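PDB 3TVI: aspartokinase from Clostridium acetobutylicum, which probably catalyses the ATP-dependent phosphorylation of the beta-carboxyl group of L-aspartate, an entry step in the biosynthesis of threonine, methionine and related amino acids. Local coordinates for residues B[321-327]-B[351-355]; B[233-237]-B[413-417]. All blocks are in the same frame, centred on the assembly; numbering follows the deposited sequence.

How the contacts relate
Contact 1 lies within the regulatory part of the chain, where the end of helix 314-323 and the turn after it meet the start of helix 352-362. Contact 2 is the more buried of the two and joins different domains, setting helix 232-240 of the kinase domain against the turn that leads into strand 416-422 of an ACT domain. Their centres are 28 Å apart and they do not touch, although contact 1 is nested in the loop that contact 2 closes. Contact 1 is partly buried and apolar, built on a tyrosine, aliphatic groups and lysine methylenes. Contact 2 wedges an isoleucine among charged residues and adds one weak hydrogen bond.

Contact 1. Residues B[321-327]-B[351-355]; sequences ILEMYGV and KCDKI
The Tyr-325 ring lies with one face over Ile-355, whose CG1 sits 4.0 Å from the ring centroid and 17° off the ring normal, a CH-pi contact; the closest atoms are Tyr-325 CE1 and Ile-355 CG1, at 3.8 Å. Residues 321-323 are the weakly bonded last part of a helix. At Tyr-325 (phi/psi -118/171) the chain becomes extended, and Gly-326 then centres an inverse gamma turn, closed by a weak 2.9 Å bond from Val-327 N to Tyr-325 O. Lys-351 leads into a helix that runs on past Ile-355. The backbones come nearest at Ile-321 and Ile-355 (CA to CA 7.1 Å) and at Tyr-325 and Lys-351 (8.0 Å). Tyr-325 takes the m rotamer, and its ring reaches along the helix start until OH is 3.6 Å from Lys-354 CB. Ile-355 CG2 stands 4.1 Å from both Ile-321 CG2 and Leu-322 CD1. At the other end, the Lys-351 side chain is laid over the turn: its CD is 4.0 Å from Tyr-325 CB and 3.8 Å from Val-327 CG1, so its methylenes do the packing. No hydrogen bond joins the segments. A helix end and the turn after it thus pack on the start of helix 352-362, consistent with an ACT-type regulatory domain; the Leu-322 side chain is about 7 Å from a bound lysine. Ile-321 extends the seam along helix 352-362 to Glu-358, Ile-359 and Gln-362, while Leu-322 packs on Leu-341 and Ile-343 of strand 338-344, which seats helix 314-323 on the five-stranded sheet.

Contact 2. Residues B[233-237]-B[413-417]; sequences KELRE and SEINV
Residues 233-237 form a continuous stretch of helix, with Glu-237 N bonded to Lys-233 O at 3.1 Å, and face a type I turn from Ser-413 to Asn-416. Lys-233 comes first: its CG is a tight 3.3 Å from Ile-415 CD1, while its NZ forms a salt bridge with Glu-304 of the second subunit. Next, Glu-234 offers its backbone, CA lying 3.8 Å from Ile-415 CD1; CA-to-CA distances are 7.3 Å for Glu-234 and Ile-415 and 7.7 Å for Glu-237 and Asn-416. The Glu-234 carboxylate is held by a salt bridge to Lys-282 and by hydrogen bonds from Thr-290 and Thr-382 N. One turn after Lys-233, Glu-237 points at the turn. Its OE1 is 3.5 Å from Ile-415 CD1, and its OE2 accepts a weak 3.3 Å hydrogen bond from Ser-413 OG and lies 3.7 Å from Asn-416 ND2. Ser-413 OG in turn accepts a weak 3.3 Å bond from Ile-415 N, the bond of an ST turn. Ile-415, with chi1 p and chi2 t, thus drives CD1 into the helix surface between Lys-233, Glu-234 and Glu-237. Glu-234 and Glu-237 also touch Val-380 of strand 367-380. The turn connects antiparallel neighbours 405-410 and 416-422, so this is a domain interface of an aspartokinase, with a helix of the amino acid kinase fold resting against the turn into an inner strand of the ACT sheet.

Contact 1. Residues B[321-327]-B[351-355]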
# COMPACT_ATOMS: atom_id res chain seq x y z
N ILE B 321 -4.96 9.42 10.14
CA ILE B 321 -5.41 8.79 11.38
C ILE B 321 -4.31 7.95 12.01
O ILE B 321 -4.13 7.96 13.23
CB ILE B 321 -6.66 7.92 11.13
CG1 ILE B 321 -7.85 8.80 10.73
CG2 ILE B 321 -7.00 7.09 12.36
CD1 ILE B 321 -8.87 8.10 9.86
N LEU B 322 -3.57 7.22 11.18
CA LEU B 322 -2.46 6.39 11.67
C LEU B 322 -1.29 7.25 12.14
O LEU B 322 -0.52 6.83 13.01
CB LEU B 322 -1.99 5.41 10.59
CG LEU B 322 -2.79 4.11 10.48
CD1 LEU B 322 -4.26 4.38 10.21
CD2 LEU B 322 -2.21 3.24 9.38
N GLU B 323 -1.15 8.43 11.55
CA GLU B 323 -0.18 9.42 11.98
C GLU B 323 -0.57 9.96 13.36
O GLU B 323 0.29 10.31 14.16
CB GLU B 323 -0.09 10.55 10.96
CG GLU B 323 1.10 11.49 11.10
CD GLU B 323 1.27 12.44 9.92
OE1 GLU B 323 0.41 12.43 9.01
OE2 GLU B 323 2.27 13.19 9.90
N MSE B 324 -1.87 9.98 13.64
CA MSE B 324 -2.39 10.49 14.91
C MSE B 324 -2.01 9.63 16.09
O MSE B 324 -2.11 10.07 17.23
CB MSE B 324 -3.91 10.61 14.84
CG MSE B 324 -4.41 11.81 15.63
SE MSE B 324 -6.35 12.01 15.32
CE MSE B 324 -6.31 12.69 13.47
N TYR B 325 -1.60 8.39 15.84
CA TYR B 325 -1.00 7.53 16.87
C TYR B 325 0.43 7.18 16.47
O TYR B 325 0.85 7.45 15.35
CB TYR B 325 -1.81 6.24 17.05
CG TYR B 325 -3.30 6.44 17.26
CD1 TYR B 325 -4.13 6.78 16.19
CD2 TYR B 325 -3.88 6.26 18.51
CE1 TYR B 325 -5.49 6.96 16.37
CE2 TYR B 325 -5.25 6.44 18.70
CZ TYR B 325 -6.05 6.78 17.63
OH TYR B 325 -7.41 6.96 17.80
N GLY B 326 1.17 6.57 17.39
CA GLY B 326 2.53 6.08 17.11
C GLY B 326 2.49 4.74 16.39
O GLY B 326 2.96 3.73 16.93
N VAL B 327 1.93 4.75 15.18
CA VAL B 327 1.69 3.52 14.41
C VAL B 327 1.93 3.71 12.90
O VAL B 327 1.16 4.38 12.21
CB VAL B 327 0.25 3.00 14.60
CG1 VAL B 327 0.04 2.56 16.04
CG2 VAL B 327 -0.77 4.05 14.21
N LYS B 351 -3.59 -0.17 20.86
CA LYS B 351 -4.16 0.99 20.15
C LYS B 351 -5.27 0.64 19.14
O LYS B 351 -6.14 1.47 18.86
CB LYS B 351 -3.05 1.78 19.43
CG LYS B 351 -1.82 2.13 20.27
CD LYS B 351 -1.00 3.25 19.64
CE LYS B 351 0.45 3.22 20.08
NZ LYS B 351 0.61 3.30 21.56
N CYS B 352 -5.23 -0.58 18.61
CA CYS B 352 -6.11 -1.04 17.51
C CYS B 352 -7.53 -0.51 17.46
O CYS B 352 -8.01 -0.07 16.41
CB CYS B 352 -6.21 -2.57 17.52
SG CYS B 352 -7.28 -3.23 16.22
N ASP B 353 -8.21 -0.59 18.60
CA ASP B 353 -9.67 -0.45 18.63
C ASP B 353 -10.14 0.95 18.26
O ASP B 353 -11.03 1.11 17.42
CB ASP B 353 -10.19 -0.84 20.02
CG ASP B 353 -11.29 -1.88 19.97
OD1 ASP B 353 -12.08 -1.95 20.93
OD2 ASP B 353 -11.36 -2.63 18.97
N LYS B 354 -9.52 1.95 18.88
CA LYS B 354 -9.87 3.36 18.66
C LYS B 354 -9.69 3.78 17.19
O LYS B 354 -10.41 4.64 16.69
CB LYS B 354 -9.01 4.27 19.55
CG LYS B 354 -9.17 4.05 21.05
CD LYS B 354 -7.96 4.58 21.81
CE LYS B 354 -7.97 4.15 23.27
NZ LYS B 354 -6.63 4.28 23.89
N ILE B 355 -8.74 3.14 16.53
CA ILE B 355 -8.35 3.49 15.16
C ILE B 355 -9.42 3.13 14.13
O ILE B 355 -9.66 3.87 13.18
CB ILE B 355 -7.03 2.78 14.78
CG1 ILE B 355 -5.90 3.20 15.73
CG2 ILE B 355 -6.65 3.10 13.34
CD1 ILE B 355 -4.89 2.11 16.00

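Contact 2. Residues B[233-237]-B[413-417]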
# COMPACT_ATOMS: atom_id res chain seq x y z
N LYS B 233 21.79 -0.55 -1.42
CA LYS B 233 20.33 -0.60 -1.61
C LYS B 233 19.80 -1.99 -1.30
O LYS B 233 18.75 -2.15 -0.67
CB LYS B 233 19.96 -0.18 -3.04
CG LYS B 233 18.60 -0.69 -3.52
CD LYS B 233 17.41 0.14 -3.04
CE LYS B 233 16.77 0.93 -4.19
NZ LYS B 233 15.67 1.83 -3.72
N GLU B 234 20.54 -2.99 -1.74
CA GLU B 234 20.23 -4.40 -1.50
C GLU B 234 20.19 -4.66 0.00
O GLU B 234 19.18 -5.14 0.54
CB GLU B 234 21.31 -5.25 -2.16
CG GLU B 234 20.85 -6.58 -2.74
CD GLU B 234 21.78 -7.05 -3.85
OE1 GLU B 234 22.98 -6.67 -3.84
OE2 GLU B 234 21.30 -7.79 -4.73
N LEU B 235 21.29 -4.33 0.67
CA LEU B 235 21.43 -4.49 2.12
C LEU B 235 20.34 -3.76 2.87
O LEU B 235 19.76 -4.30 3.81
CB LEU B 235 22.80 -3.99 2.58
CG LEU B 235 23.11 -3.97 4.08
CD1 LEU B 235 22.70 -5.26 4.77
CD2 LEU B 235 24.59 -3.69 4.31
N ARG B 236 20.05 -2.53 2.45
CA ARG B 236 18.99 -1.75 3.08
C ARG B 236 17.67 -2.52 3.05
O ARG B 236 16.95 -2.57 4.04
CB ARG B 236 18.83 -0.41 2.39
CG ARG B 236 18.00 0.59 3.17
CD ARG B 236 18.18 1.99 2.60
NE ARG B 236 17.59 2.13 1.26
CZ ARG B 236 18.10 2.86 0.26
NH1 ARG B 236 19.24 3.54 0.41
NH2 ARG B 236 17.46 2.91 -0.90
N GLU B 237 17.37 -3.13 1.91
CA GLU B 237 16.12 -3.86 1.78
C GLU B 237 16.09 -4.98 2.83
O GLU B 237 15.10 -5.12 3.54
CB GLU B 237 15.95 -4.42 0.36
CG GLU B 237 14.55 -4.28 -0.23
CD GLU B 237 14.38 -3.08 -1.15
OE1 GLU B 237 15.34 -2.70 -1.85
OE2 GLU B 237 13.27 -2.50 -1.19
N SER B 413 9.63 -1.91 -5.39
CA SER B 413 11.07 -1.86 -5.58
C SER B 413 11.55 -2.84 -6.64
O SER B 413 11.16 -3.99 -6.64
CB SER B 413 11.76 -2.16 -4.26
OG SER B 413 13.00 -2.80 -4.47
N GLU B 414 12.43 -2.38 -7.51
CA GLU B 414 12.89 -3.20 -8.63
C GLU B 414 13.65 -4.47 -8.22
O GLU B 414 13.68 -5.44 -8.97
CB GLU B 414 13.75 -2.36 -9.58
CG GLU B 414 12.98 -1.27 -10.33
CD GLU B 414 13.43 -1.13 -11.78
OE1 GLU B 414 14.59 -0.73 -12.03
OE2 GLU B 414 12.60 -1.40 -12.68
N ILE B 415 14.25 -4.47 -7.04
CA ILE B 415 15.11 -5.57 -6.61
C ILE B 415 14.49 -6.40 -5.47
O ILE B 415 15.21 -6.92 -4.62
CB ILE B 415 16.49 -5.03 -6.16
CG1 ILE B 415 16.35 -3.99 -5.04
CG2 ILE B 415 17.23 -4.40 -7.34
CD1 ILE B 415 17.63 -3.79 -4.26
N ASN B 416 13.17 -6.55 -5.47
CA ASN B 416 12.49 -7.03 -4.27
C ASN B 416 11.03 -7.46 -4.46
O ASN B 416 10.19 -6.64 -4.79
CB ASN B 416 12.60 -5.92 -3.23
CG ASN B 416 11.59 -6.05 -2.11
OD1 ASN B 416 11.63 -7.00 -1.34
ND2 ASN B 416 10.70 -5.07 -2.01
N VAL B 417 10.75 -8.74 -4.22
CA VAL B 417 9.35 -9.21 -4.11
C VAL B 417 9.03 -9.59 -2.67
O VAL B 417 9.75 -10.37 -2.04
CB VAL B 417 9.03 -10.43 -4.99
CG1 VAL B 417 7.59 -10.86 -4.77
CG2 VAL B 417 9.26 -10.10 -6.45